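Local coordinates for protein sulfate transporter 4.1, chloroplastic (Arabidopsis thaliana, PDB 7LHV) that cotransports sulfate with protons across a membrane and may take part in regulating sulfate assimilation, at residues Y94-V105 with S400-T411; T104-Q112 with F283-T291. All coordinates share one frame; numbering follows the deposited sequence.

Contact 1: Y94-V105 with S400-T411; sequences YFKLDLMAGITV and SEAKTGLSGLIT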
ATOM      1  N   TYR A  94      12.674  12.219 -43.439  1.00 90.06           N
ATOM      2  CA  TYR A  94      12.276  12.640 -42.102  1.00 90.06           C
ATOM      3  C   TYR A  94      11.692  14.043 -42.118  1.00 90.06           C
ATOM      4  O   TYR A  94      10.726  14.316 -41.402  1.00 90.06           O
ATOM      5  CB  TYR A  94      13.458  12.565 -41.136  1.00 90.06           C
ATOM      6  CG  TYR A  94      13.832  11.155 -40.732  1.00 90.06           C
ATOM      7  CD1 TYR A  94      13.148  10.061 -41.245  1.00 90.06           C
ATOM      8  CD2 TYR A  94      14.865  10.921 -39.839  1.00 90.06           C
ATOM      9  CE1 TYR A  94      13.486   8.775 -40.880  1.00 90.06           C
ATOM     10  CE2 TYR A  94      15.210   9.638 -39.467  1.00 90.06           C
ATOM     11  CZ  TYR A  94      14.516   8.569 -39.991  1.00 90.06           C
ATOM     12  OH  TYR A  94      14.855   7.289 -39.625  1.00 90.06           O
ATOM     13  N   PHE A  95      12.255  14.953 -42.919  1.00 88.64           N
ATOM     14  CA  PHE A  95      11.742  16.319 -42.915  1.00 88.64           C
ATOM     15  C   PHE A  95      10.305  16.355 -43.421  1.00 88.64           C
ATOM     16  O   PHE A  95       9.436  16.974 -42.801  1.00 88.64           O
ATOM     17  CB  PHE A  95      12.650  17.240 -43.737  1.00 88.64           C
ATOM     18  CG  PHE A  95      12.269  18.710 -43.674  1.00 88.64           C
ATOM     19  CD1 PHE A  95      11.066  19.174 -44.191  1.00 88.64           C
ATOM     20  CD2 PHE A  95      13.115  19.620 -43.063  1.00 88.64           C
ATOM     21  CE1 PHE A  95      10.730  20.514 -44.116  1.00 88.64           C
ATOM     22  CE2 PHE A  95      12.780  20.960 -42.983  1.00 88.64           C
ATOM     23  CZ  PHE A  95      11.588  21.405 -43.510  1.00 88.64           C
ATOM     24  N   LYS A  96      10.032  15.695 -44.549  1.00 86.16           N
ATOM     25  CA  LYS A  96       8.681  15.733 -45.097  1.00 86.16           C
ATOM     26  C   LYS A  96       7.693  15.055 -44.153  1.00 86.16           C
ATOM     27  O   LYS A  96       6.590  15.567 -43.918  1.00 86.16           O
ATOM     28  CB  LYS A  96       8.646  15.105 -46.496  1.00 86.16           C
ATOM     29  CG  LYS A  96       8.920  13.609 -46.574  1.00 86.16           C
ATOM     30  CD  LYS A  96       8.910  13.119 -48.013  1.00 86.16           C
ATOM     31  CE  LYS A  96       7.511  13.147 -48.621  1.00 86.16           C
ATOM     32  NZ  LYS A  96       6.570  12.187 -47.979  1.00 86.16           N
ATOM     33  N   LEU A  97       8.081  13.909 -43.582  1.00 81.78           N
ATOM     34  CA  LEU A  97       7.181  13.215 -42.663  1.00 81.78           C
ATOM     35  C   LEU A  97       6.915  14.044 -41.412  1.00 81.78           C
ATOM     36  O   LEU A  97       5.770  14.138 -40.954  1.00 81.78           O
ATOM     37  CB  LEU A  97       7.760  11.851 -42.299  1.00 81.78           C
ATOM     38  CG  LEU A  97       7.820  10.854 -43.457  1.00 81.78           C
ATOM     39  CD1 LEU A  97       8.440   9.549 -43.005  1.00 81.78           C
ATOM     40  CD2 LEU A  97       6.437  10.618 -44.037  1.00 81.78           C
ATOM     41  N   ASP A  98       7.956  14.663 -40.851  1.00 78.16           N
ATOM     42  CA  ASP A  98       7.788  15.488 -39.664  1.00 78.16           C
ATOM     43  C   ASP A  98       6.933  16.713 -39.955  1.00 78.16           C
ATOM     44  O   ASP A  98       6.094  17.091 -39.137  1.00 78.16           O
ATOM     45  CB  ASP A  98       9.152  15.909 -39.120  1.00 78.16           C
ATOM     46  CG  ASP A  98       9.885  14.769 -38.452  1.00 78.16           C
ATOM     47  OD1 ASP A  98       9.226  13.772 -38.098  1.00 78.16           O
ATOM     48  OD2 ASP A  98      11.117  14.872 -38.280  1.00 78.16           O
ATOM     49  N   LEU A  99       7.138  17.351 -41.109  1.00 76.54           N
ATOM     50  CA  LEU A  99       6.346  18.524 -41.454  1.00 76.54           C
ATOM     51  C   LEU A  99       4.874  18.162 -41.603  1.00 76.54           C
ATOM     52  O   LEU A  99       3.993  18.856 -41.076  1.00 76.54           O
ATOM     53  CB  LEU A  99       6.881  19.157 -42.738  1.00 76.54           C
ATOM     54  CG  LEU A  99       6.286  20.504 -43.150  1.00 76.54           C
ATOM     55  CD1 LEU A  99       6.757  21.608 -42.220  1.00 76.54           C
ATOM     56  CD2 LEU A  99       6.643  20.827 -44.591  1.00 76.54           C
ATOM     57  N   MET A 100       4.588  17.068 -42.313  1.00 76.48           N
ATOM     58  CA  MET A 100       3.200  16.652 -42.475  1.00 76.48           C
ATOM     59  C   MET A 100       2.573  16.290 -41.135  1.00 76.48           C
ATOM     60  O   MET A 100       1.440  16.694 -40.844  1.00 76.48           O
ATOM     61  CB  MET A 100       3.113  15.477 -43.447  1.00 76.48           C
ATOM     62  CG  MET A 100       3.282  15.873 -44.904  1.00 76.48           C
ATOM     63  SD  MET A 100       2.337  17.346 -45.343  1.00 76.48           S
ATOM     64  CE  MET A 100       0.659  16.767 -45.104  1.00 76.48           C
ATOM     65  N   ALA A 101       3.298  15.541 -40.299  1.00 70.01           N
ATOM     66  CA  ALA A 101       2.761  15.153 -39.000  1.00 70.01           C
ATOM     67  C   ALA A 101       2.521  16.368 -38.114  1.00 70.01           C
ATOM     68  O   ALA A 101       1.505  16.443 -37.415  1.00 70.01           O
ATOM     69  CB  ALA A 101       3.706  14.169 -38.316  1.00 70.01           C
ATOM     70  N   GLY A 102       3.445  17.329 -38.127  1.00 66.42           N
ATOM     71  CA  GLY A 102       3.268  18.521 -37.319  1.00 66.42           C
ATOM     72  C   GLY A 102       2.085  19.356 -37.762  1.00 66.42           C
ATOM     73  O   GLY A 102       1.309  19.832 -36.931  1.00 66.42           O
ATOM     74  N   ILE A 103       1.924  19.541 -39.075  1.00 65.90           N
ATOM     75  CA  ILE A 103       0.775  20.290 -39.578  1.00 65.90           C
ATOM     76  C   ILE A 103      -0.521  19.590 -39.192  1.00 65.90           C
ATOM     77  O   ILE A 103      -1.478  20.222 -38.724  1.00 65.90           O
ATOM     78  CB  ILE A 103       0.884  20.481 -41.101  1.00 65.90           C
ATOM     79  CG1 ILE A 103       1.951  21.522 -41.435  1.00 65.90           C
ATOM     80  CG2 ILE A 103      -0.456  20.887 -41.688  1.00 65.90           C
ATOM     81  CD1 ILE A 103       2.271  21.614 -42.907  1.00 65.90           C
ATOM     82  N   THR A 104      -0.563  18.267 -39.367  1.00 65.66           N
ATOM     83  CA  THR A 104      -1.762  17.503 -39.039  1.00 65.66           C
ATOM     84  C   THR A 104      -2.106  17.619 -37.558  1.00 65.66           C
ATOM     85  O   THR A 104      -3.263  17.862 -37.190  1.00 65.66           O
ATOM     86  CB  THR A 104      -1.548  16.042 -39.434  1.00 65.66           C
ATOM     87  OG1 THR A 104      -1.362  15.954 -40.853  1.00 65.66           O
ATOM     88  CG2 THR A 104      -2.727  15.198 -39.037  1.00 65.66           C
ATOM     89  N   VAL A 105      -1.103  17.472 -36.691  1.00 61.87           N
ATOM     90  CA  VAL A 105      -1.350  17.522 -35.256  1.00 61.87           C
ATOM     91  C   VAL A 105      -1.767  18.923 -34.830  1.00 61.87           C
ATOM     92  O   VAL A 105      -2.654  19.082 -33.991  1.00 61.87           O
ATOM     93  CB  VAL A 105      -0.118  17.027 -34.481  1.00 61.87           C
ATOM     94  CG1 VAL A 105      -0.238  17.377 -33.010  1.00 61.87           C
ATOM     95  CG2 VAL A 105       0.031  15.532 -34.648  1.00 61.87           C
ATOM     96  N   SER A 400       0.757   9.326 -38.831  1.00 74.50           N
ATOM     97  CA  SER A 400       1.265  10.341 -39.745  1.00 74.50           C
ATOM     98  C   SER A 400       2.740  10.146 -40.069  1.00 74.50           C
ATOM     99  O   SER A 400       3.353  11.037 -40.663  1.00 74.50           O
ATOM    100  CB  SER A 400       1.043  11.738 -39.160  1.00 74.50           C
ATOM    101  OG  SER A 400      -0.333  11.968 -38.922  1.00 74.50           O
ATOM    102  N   GLU A 401       3.307   9.000 -39.685  1.00 79.82           N
ATOM    103  CA  GLU A 401       4.698   8.650 -39.976  1.00 79.82           C
ATOM    104  C   GLU A 401       5.671   9.659 -39.368  1.00 79.82           C
ATOM    105  O   GLU A 401       6.713   9.966 -39.949  1.00 79.82           O
ATOM    106  CB  GLU A 401       4.930   8.515 -41.482  1.00 79.82           C
ATOM    107  CG  GLU A 401       4.173   7.368 -42.130  1.00 79.82           C
ATOM    108  CD  GLU A 401       4.655   6.012 -41.664  1.00 79.82           C
ATOM    109  OE1 GLU A 401       5.860   5.875 -41.364  1.00 79.82           O
ATOM    110  OE2 GLU A 401       3.826   5.079 -41.600  1.00 79.82           O
ATOM    111  N   ALA A 402       5.337  10.172 -38.189  1.00 75.02           N
ATOM    112  CA  ALA A 402       6.249  11.063 -37.484  1.00 75.02           C
ATOM    113  C   ALA A 402       7.469  10.283 -37.016  1.00 75.02           C
ATOM    114  O   ALA A 402       7.342   9.214 -36.413  1.00 75.02           O
ATOM    115  CB  ALA A 402       5.547  11.716 -36.297  1.00 75.02           C
ATOM    116  N   LYS A 403       8.655  10.823 -37.285  1.00 76.88           N
ATOM    117  CA  LYS A 403       9.909  10.137 -37.004  1.00 76.88           C
ATOM    118  C   LYS A 403      10.658  10.722 -35.818  1.00 76.88           C
ATOM    119  O   LYS A 403      11.089   9.977 -34.933  1.00 76.88           O
ATOM    120  CB  LYS A 403      10.806  10.157 -38.249  1.00 76.88           C
ATOM    121  CG  LYS A 403      10.212   9.428 -39.439  1.00 76.88           C
ATOM    122  CD  LYS A 403       9.947   7.974 -39.094  1.00 76.88           C
ATOM    123  CE  LYS A 403       9.285   7.239 -40.243  1.00 76.88           C
ATOM    124  NZ  LYS A 403       8.965   5.832 -39.878  1.00 76.88           N
ATOM    125  N   THR A 404      10.829  12.035 -35.773  1.00 73.51           N
ATOM    126  CA  THR A 404      11.572  12.693 -34.711  1.00 73.51           C
ATOM    127  C   THR A 404      10.646  13.619 -33.927  1.00 73.51           C
ATOM    128  O   THR A 404       9.440  13.677 -34.163  1.00 73.51           O
ATOM    129  CB  THR A 404      12.760  13.471 -35.281  1.00 73.51           C
ATOM    130  OG1 THR A 404      12.281  14.561 -36.078  1.00 73.51           O
ATOM    131  CG2 THR A 404      13.621  12.567 -36.140  1.00 73.51           C
ATOM    132  N   GLY A 405      11.234  14.342 -32.978  1.00 72.37           N
ATOM    133  CA  GLY A 405      10.493  15.316 -32.202  1.00 72.37           C
ATOM    134  C   GLY A 405      10.234  16.625 -32.907  1.00 72.37           C
ATOM    135  O   GLY A 405       9.534  17.481 -32.359  1.00 72.37           O
ATOM    136  N   LEU A 406      10.790  16.802 -34.109  1.00 71.56           N
ATOM    137  CA  LEU A 406      10.522  18.010 -34.880  1.00 71.56           C
ATOM    138  C   LEU A 406       9.037  18.171 -35.163  1.00 71.56           C
ATOM    139  O   LEU A 406       8.540  19.301 -35.238  1.00 71.56           O
ATOM    140  CB  LEU A 406      11.314  17.982 -36.187  1.00 71.56           C
ATOM    141  CG  LEU A 406      11.404  19.295 -36.964  1.00 71.56           C
ATOM    142  CD1 LEU A 406      12.226  20.312 -36.196  1.00 71.56           C
ATOM    143  CD2 LEU A 406      11.995  19.060 -38.343  1.00 71.56           C
ATOM    144  N   SER A 407       8.310  17.059 -35.306  1.00 69.73           N
ATOM    145  CA  SER A 407       6.866  17.131 -35.488  1.00 69.73           C
ATOM    146  C   SER A 407       6.201  17.900 -34.358  1.00 69.73           C
ATOM    147  O   SER A 407       5.180  18.563 -34.574  1.00 69.73           O
ATOM    148  CB  SER A 407       6.276  15.726 -35.584  1.00 69.73           C
ATOM    149  OG  SER A 407       6.945  14.962 -36.568  1.00 69.73           O
ATOM    150  N   GLY A 408       6.752  17.817 -33.147  1.00 67.86           N
ATOM    151  CA  GLY A 408       6.255  18.657 -32.071  1.00 67.86           C
ATOM    152  C   GLY A 408       6.502  20.129 -32.336  1.00 67.86           C
ATOM    153  O   GLY A 408       5.578  20.945 -32.277  1.00 67.86           O
ATOM    154  N   LEU A 409       7.747  20.479 -32.676  1.00 66.68           N
ATOM    155  CA  LEU A 409       8.095  21.882 -32.884  1.00 66.68           C
ATOM    156  C   LEU A 409       7.191  22.520 -33.927  1.00 66.68           C
ATOM    157  O   LEU A 409       6.595  23.576 -33.685  1.00 66.68           O
ATOM    158  CB  LEU A 409       9.558  22.010 -33.306  1.00 66.68           C
ATOM    159  CG  LEU A 409      10.619  21.953 -32.212  1.00 66.68           C
ATOM    160  CD1 LEU A 409      12.004  22.030 -32.824  1.00 66.68           C
ATOM    161  CD2 LEU A 409      10.412  23.071 -31.209  1.00 66.68           C
ATOM    162  N   ILE A 410       7.048  21.864 -35.081  1.00 65.72           N
ATOM    163  CA  ILE A 410       6.175  22.383 -36.127  1.00 65.72           C
ATOM    164  C   ILE A 410       4.775  22.605 -35.576  1.00 65.72           C
ATOM    165  O   ILE A 410       4.174  23.669 -35.772  1.00 65.72           O
ATOM    166  CB  ILE A 410       6.160  21.431 -37.336  1.00 65.72           C
ATOM    167  CG1 ILE A 410       7.580  21.220 -37.864  1.00 65.72           C
ATOM    168  CG2 ILE A 410       5.255  21.974 -38.427  1.00 65.72           C
ATOM    169  CD1 ILE A 410       8.165  22.437 -38.536  1.00 65.72           C
ATOM    170  N   THR A 411       4.259  21.623 -34.831  1.00 63.43           N
ATOM    171  CA  THR A 411       2.952  21.783 -34.207  1.00 63.43           C
ATOM    172  C   THR A 411       2.914  23.052 -33.375  1.00 63.43           C
ATOM    173  O   THR A 411       2.031  23.901 -33.552  1.00 63.43           O
ATOM    174  CB  THR A 411       2.628  20.564 -33.341  1.00 63.43           C
ATOM    175  OG1 THR A 411       2.326  19.444 -34.181  1.00 63.43           O
ATOM    176  CG2 THR A 411       1.445  20.853 -32.441  1.00 63.43           C
TER
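S400 and A101 show how a loop can be seated on a helix: S400 CB meets A101 CB at 3.7 Å, while the serine hydroxyl turns back to bond V396 O in the preceding helix 391-399. At E401 the backbone O faces L97 CB, and E401 CB lies alongside the CD2 branch of L97. The methyl of A402 packs on that of A101. K403 arches across the ring of Y94 at about a right angle; its CB stands 4.0 Å from the ring centroid, a CH-pi contact over one face. Its backbone N donates to D98 OD1 (3.1 Å), nearly in line with the C-O bond, and T404 N adds a weaker bond to that oxygen. T404 OG1 reaches D98 OD2 from above the carboxylate plane and also accepts a weak capping bond from L406 N. D98 meets these donors because its CG lies beside its own backbone N (chi1 -73°). An asparagine here would probably leave T404 OG1 or the K403 and T404 amides poorly matched, and would lose the negative charge facing this turn. Beyond the turn, S407 O lies 3.3 Å from G102 CA, I410 covers the same glycine and touches L99, and T411 OG1 approaches G102 O. The pattern is a glycine-based helix crossing, at -45°, joined to a turn leading into helix 406-426 that is gripped by an aspartate of the neighbouring transmembrane helix.

Contact 2: T104-Q112 with F283-T291; sequences TVGIMLVPQ and FLRAAAPLT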
ATOM      1  N   THR A 104      -0.563  18.267 -39.367  1.00 65.66           N
ATOM      2  CA  THR A 104      -1.762  17.503 -39.039  1.00 65.66           C
ATOM      3  C   THR A 104      -2.106  17.619 -37.558  1.00 65.66           C
ATOM      4  O   THR A 104      -3.263  17.862 -37.190  1.00 65.66           O
ATOM      5  CB  THR A 104      -1.548  16.042 -39.434  1.00 65.66           C
ATOM      6  OG1 THR A 104      -1.362  15.954 -40.853  1.00 65.66           O
ATOM      7  CG2 THR A 104      -2.727  15.198 -39.037  1.00 65.66           C
ATOM      8  N   VAL A 105      -1.103  17.472 -36.691  1.00 61.87           N
ATOM      9  CA  VAL A 105      -1.350  17.522 -35.256  1.00 61.87           C
ATOM     10  C   VAL A 105      -1.767  18.923 -34.830  1.00 61.87           C
ATOM     11  O   VAL A 105      -2.654  19.082 -33.991  1.00 61.87           O
ATOM     12  CB  VAL A 105      -0.118  17.027 -34.481  1.00 61.87           C
ATOM     13  CG1 VAL A 105      -0.238  17.377 -33.010  1.00 61.87           C
ATOM     14  CG2 VAL A 105       0.031  15.532 -34.648  1.00 61.87           C
ATOM     15  N   GLY A 106      -1.146  19.962 -35.393  1.00 61.41           N
ATOM     16  CA  GLY A 106      -1.548  21.316 -35.048  1.00 61.41           C
ATOM     17  C   GLY A 106      -2.972  21.627 -35.467  1.00 61.41           C
ATOM     18  O   GLY A 106      -3.727  22.269 -34.724  1.00 61.41           O
ATOM     19  N   ILE A 107      -3.360  21.174 -36.662  1.00 59.55           N
ATOM     20  CA  ILE A 107      -4.732  21.371 -37.124  1.00 59.55           C
ATOM     21  C   ILE A 107      -5.709  20.650 -36.208  1.00 59.55           C
ATOM     22  O   ILE A 107      -6.764  21.190 -35.855  1.00 59.55           O
ATOM     23  CB  ILE A 107      -4.875  20.914 -38.588  1.00 59.55           C
ATOM     24  CG1 ILE A 107      -4.240  21.938 -39.527  1.00 59.55           C
ATOM     25  CG2 ILE A 107      -6.333  20.705 -38.947  1.00 59.55           C
ATOM     26  CD1 ILE A 107      -4.223  21.507 -40.973  1.00 59.55           C
ATOM     27  N   MET A 108      -5.377  19.422 -35.804  1.00 60.73           N
ATOM     28  CA  MET A 108      -6.242  18.706 -34.870  1.00 60.73           C
ATOM     29  C   MET A 108      -6.235  19.345 -33.487  1.00 60.73           C
ATOM     30  O   MET A 108      -7.211  19.219 -32.739  1.00 60.73           O
ATOM     31  CB  MET A 108      -5.814  17.241 -34.782  1.00 60.73           C
ATOM     32  CG  MET A 108      -6.636  16.401 -33.823  1.00 60.73           C
ATOM     33  SD  MET A 108      -5.869  14.820 -33.436  1.00 60.73           S
ATOM     34  CE  MET A 108      -7.320  13.811 -33.160  1.00 60.73           C
ATOM     35  N   LEU A 109      -5.159  20.050 -33.137  1.00 57.88           N
ATOM     36  CA  LEU A 109      -4.944  20.475 -31.759  1.00 57.88           C
ATOM     37  C   LEU A 109      -5.593  21.817 -31.449  1.00 57.88           C
ATOM     38  O   LEU A 109      -6.148  21.992 -30.359  1.00 57.88           O
ATOM     39  CB  LEU A 109      -3.444  20.537 -31.470  1.00 57.88           C
ATOM     40  CG  LEU A 109      -2.970  21.274 -30.218  1.00 57.88           C
ATOM     41  CD1 LEU A 109      -3.548  20.652 -28.963  1.00 57.88           C
ATOM     42  CD2 LEU A 109      -1.458  21.272 -30.162  1.00 57.88           C
ATOM     43  N   VAL A 110      -5.526  22.775 -32.370  1.00 59.19           N
ATOM     44  CA  VAL A 110      -6.005  24.128 -32.074  1.00 59.19           C
ATOM     45  C   VAL A 110      -7.458  24.104 -31.590  1.00 59.19           C
ATOM     46  O   VAL A 110      -7.738  24.578 -30.471  1.00 59.19           O
ATOM     47  CB  VAL A 110      -5.836  25.059 -33.288  1.00 59.19           C
ATOM     48  CG1 VAL A 110      -6.545  26.378 -33.051  1.00 59.19           C
ATOM     49  CG2 VAL A 110      -4.369  25.288 -33.587  1.00 59.19           C
ATOM     50  N   PRO A 111      -8.412  23.545 -32.354  1.00 58.39           N
ATOM     51  CA  PRO A 111      -9.787  23.481 -31.832  1.00 58.39           C
ATOM     52  C   PRO A 111      -9.912  22.633 -30.584  1.00 58.39           C
ATOM     53  O   PRO A 111     -10.678  22.977 -29.676  1.00 58.39           O
ATOM     54  CB  PRO A 111     -10.573  22.888 -33.005  1.00 58.39           C
ATOM     55  CG  PRO A 111      -9.591  22.110 -33.759  1.00 58.39           C
ATOM     56  CD  PRO A 111      -8.320  22.886 -33.671  1.00 58.39           C
ATOM     57  N   GLN A 112      -9.168  21.528 -30.511  1.00 56.02           N
ATOM     58  CA  GLN A 112      -9.196  20.701 -29.313  1.00 56.02           C
ATOM     59  C   GLN A 112      -8.627  21.449 -28.118  1.00 56.02           C
ATOM     60  O   GLN A 112      -9.126  21.305 -26.999  1.00 56.02           O
ATOM     61  CB  GLN A 112      -8.429  19.403 -29.548  1.00 56.02           C
ATOM     62  CG  GLN A 112      -9.243  18.321 -30.223  1.00 56.02           C
ATOM     63  CD  GLN A 112      -8.632  16.952 -30.052  1.00 56.02           C
ATOM     64  OE1 GLN A 112      -7.438  16.821 -29.785  1.00 56.02           O
ATOM     65  NE2 GLN A 112      -9.449  15.917 -30.202  1.00 56.02           N
ATOM     66  N   PHE A 283      -6.944  10.762 -42.519  1.00 92.87           N
ATOM     67  CA  PHE A 283      -6.659  12.114 -42.063  1.00 92.87           C
ATOM     68  C   PHE A 283      -7.901  12.830 -41.550  1.00 92.87           C
ATOM     69  O   PHE A 283      -7.771  13.838 -40.848  1.00 92.87           O
ATOM     70  CB  PHE A 283      -6.024  12.928 -43.191  1.00 92.87           C
ATOM     71  CG  PHE A 283      -4.627  12.497 -43.533  1.00 92.87           C
ATOM     72  CD1 PHE A 283      -3.559  12.860 -42.726  1.00 92.87           C
ATOM     73  CD2 PHE A 283      -4.378  11.729 -44.658  1.00 92.87           C
ATOM     74  CE1 PHE A 283      -2.271  12.465 -43.036  1.00 92.87           C
ATOM     75  CE2 PHE A 283      -3.093  11.331 -44.974  1.00 92.87           C
ATOM     76  CZ  PHE A 283      -2.038  11.699 -44.161  1.00 92.87           C
ATOM     77  N   LEU A 284      -9.093  12.322 -41.872  1.00 84.54           N
ATOM     78  CA  LEU A 284     -10.324  12.969 -41.432  1.00 84.54           C
ATOM     79  C   LEU A 284     -10.399  13.067 -39.917  1.00 84.54           C
ATOM     80  O   LEU A 284     -10.943  14.042 -39.388  1.00 84.54           O
ATOM     81  CB  LEU A 284     -11.535  12.213 -41.975  1.00 84.54           C
ATOM     82  CG  LEU A 284     -11.703  12.225 -43.494  1.00 84.54           C
ATOM     83  CD1 LEU A 284     -12.934  11.436 -43.901  1.00 84.54           C
ATOM     84  CD2 LEU A 284     -11.781  13.649 -44.011  1.00 84.54           C
ATOM     85  N   ARG A 285      -9.850  12.077 -39.204  1.00 80.11           N
ATOM     86  CA  ARG A 285      -9.828  12.135 -37.746  1.00 80.11           C
ATOM     87  C   ARG A 285      -9.166  13.413 -37.254  1.00 80.11           C
ATOM     88  O   ARG A 285      -9.595  14.003 -36.256  1.00 80.11           O
ATOM     89  CB  ARG A 285      -9.100  10.919 -37.177  1.00 80.11           C
ATOM     90  CG  ARG A 285      -9.920   9.648 -37.143  1.00 80.11           C
ATOM     91  CD  ARG A 285      -9.112   8.523 -36.526  1.00 80.11           C
ATOM     92  NE  ARG A 285      -8.622   8.888 -35.203  1.00 80.11           N
ATOM     93  CZ  ARG A 285      -7.526   8.397 -34.643  1.00 80.11           C
ATOM     94  NH1 ARG A 285      -6.767   7.511 -35.271  1.00 80.11           N
ATOM     95  NH2 ARG A 285      -7.180   8.802 -33.425  1.00 80.11           N
ATOM     96  N   ALA A 286      -8.111  13.853 -37.938  1.00 73.59           N
ATOM     97  CA  ALA A 286      -7.470  15.107 -37.571  1.00 73.59           C
ATOM     98  C   ALA A 286      -8.260  16.313 -38.051  1.00 73.59           C
ATOM     99  O   ALA A 286      -8.229  17.364 -37.402  1.00 73.59           O
ATOM    100  CB  ALA A 286      -6.056  15.158 -38.137  1.00 73.59           C
ATOM    101  N   ALA A 287      -8.963  16.190 -39.175  1.00 75.22           N
ATOM    102  CA  ALA A 287      -9.719  17.309 -39.717  1.00 75.22           C
ATOM    103  C   ALA A 287     -11.123  17.412 -39.141  1.00 75.22           C
ATOM    104  O   ALA A 287     -11.807  18.406 -39.401  1.00 75.22           O
ATOM    105  CB  ALA A 287      -9.797  17.204 -41.240  1.00 75.22           C
ATOM    106  N   ALA A 288     -11.568  16.416 -38.377  1.00 73.92           N
ATOM    107  CA  ALA A 288     -12.921  16.456 -37.825  1.00 73.92           C
ATOM    108  C   ALA A 288     -13.139  17.615 -36.860  1.00 73.92           C
ATOM    109  O   ALA A 288     -14.124  18.352 -37.038  1.00 73.92           O
ATOM    110  CB  ALA A 288     -13.251  15.109 -37.173  1.00 73.92           C
ATOM    111  N   PRO A 289     -12.302  17.840 -35.836  1.00 71.75           N
ATOM    112  CA  PRO A 289     -12.580  18.965 -34.929  1.00 71.75           C
ATOM    113  C   PRO A 289     -12.573  20.320 -35.615  1.00 71.75           C
ATOM    114  O   PRO A 289     -13.383  21.186 -35.266  1.00 71.75           O
ATOM    115  CB  PRO A 289     -11.470  18.850 -33.874  1.00 71.75           C
ATOM    116  CG  PRO A 289     -10.398  18.091 -34.535  1.00 71.75           C
ATOM    117  CD  PRO A 289     -11.094  17.107 -35.415  1.00 71.75           C
ATOM    118  N   LEU A 290     -11.688  20.528 -36.589  1.00 73.54           N
ATOM    119  CA  LEU A 290     -11.658  21.808 -37.289  1.00 73.54           C
ATOM    120  C   LEU A 290     -12.886  21.979 -38.172  1.00 73.54           C
ATOM    121  O   LEU A 290     -13.570  23.010 -38.110  1.00 73.54           O
ATOM    122  CB  LEU A 290     -10.384  21.924 -38.121  1.00 73.54           C
ATOM    123  CG  LEU A 290     -10.338  23.122 -39.069  1.00 73.54           C
ATOM    124  CD1 LEU A 290     -10.378  24.426 -38.289  1.00 73.54           C
ATOM    125  CD2 LEU A 290      -9.105  23.061 -39.953  1.00 73.54           C
ATOM    126  N   THR A 291     -13.199  20.960 -38.977  1.00 77.58           N
ATOM    127  CA  THR A 291     -14.273  21.077 -39.958  1.00 77.58           C
ATOM    128  C   THR A 291     -15.582  21.474 -39.291  1.00 77.58           C
ATOM    129  O   THR A 291     -16.291  22.364 -39.775  1.00 77.58           O
ATOM    130  CB  THR A 291     -14.436  19.760 -40.715  1.00 77.58           C
ATOM    131  OG1 THR A 291     -13.230  19.469 -41.431  1.00 77.58           O
ATOM    132  CG2 THR A 291     -15.591  19.849 -41.697  1.00 77.58           C
TER
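M108 lies against A286 where helix 104-112 runs beside helix 284-291, and its side chain can be traced atom by atom along the other backbone. CB comes first: it faces the carbonyl oxygen of A286 and packs on the A286 methyl, CB to CB 4.0 Å. With CG anti to the backbone N (chi1 179°), the chain is carried on past A286, and CG itself lies near both A286 O and CG of P289. Beyond the sulfur, M108 CE ends 3.8 Å from R285 O. The two carbonyls met on this path, R285 O and A286 O, lie in the turn before the kink, where the N atoms of P289 and L290 make no backbone bond back to it. A286 O also receives a CA-H...O contact from M108 CA (3.5 Å).

The prolines of the two helices face one another. P111 CG lies 3.8 Å from P289 CB, the rings meeting at a slant, and P111, like P289, marks a kink in its own helix. Around this centre, CG2 of T104 fits against the A286 methyl at 3.4 Å, and CG2 of I107 reaches CD2 of L290. The contact is thus largely apolar; the small A286 and the two proline rings at its centre are consistent with the close 7.6 Å approach of the axes, which cross at 35°.

Q112, one turn beyond M108, makes a weak bond to R393 of helix 391-399, and its side chain is about 5 Å from a bound sulfate ion. Helix 391-399 also touches T104 and M108, helices 406-426 and 125-141 pack on L109 and V110, and helix 255-277 touches L284 and T291.

Overall arrangement
Helix 91-119 is the common element: its N-terminal half makes contact 1, its middle makes contact 2, and T104 and V105 take part in the segments of both. The centres are 14 Å apart, on the same side of the chain's centre. Along the chain, 94-105 and 104-112 come first, 283-291 follows, and 400-411 comes last, so one early helix gathers two later ones within the sulfate permease region. The contacts touch through T411, whose CG2 packs on L109. V105 points toward 400-411 but away from 283-291, showing that different faces are used. Helix 391-399 touches both contacts, and Q112 brings helix 91-119 close to the bound sulfate, consistent with a place beside the substrate region.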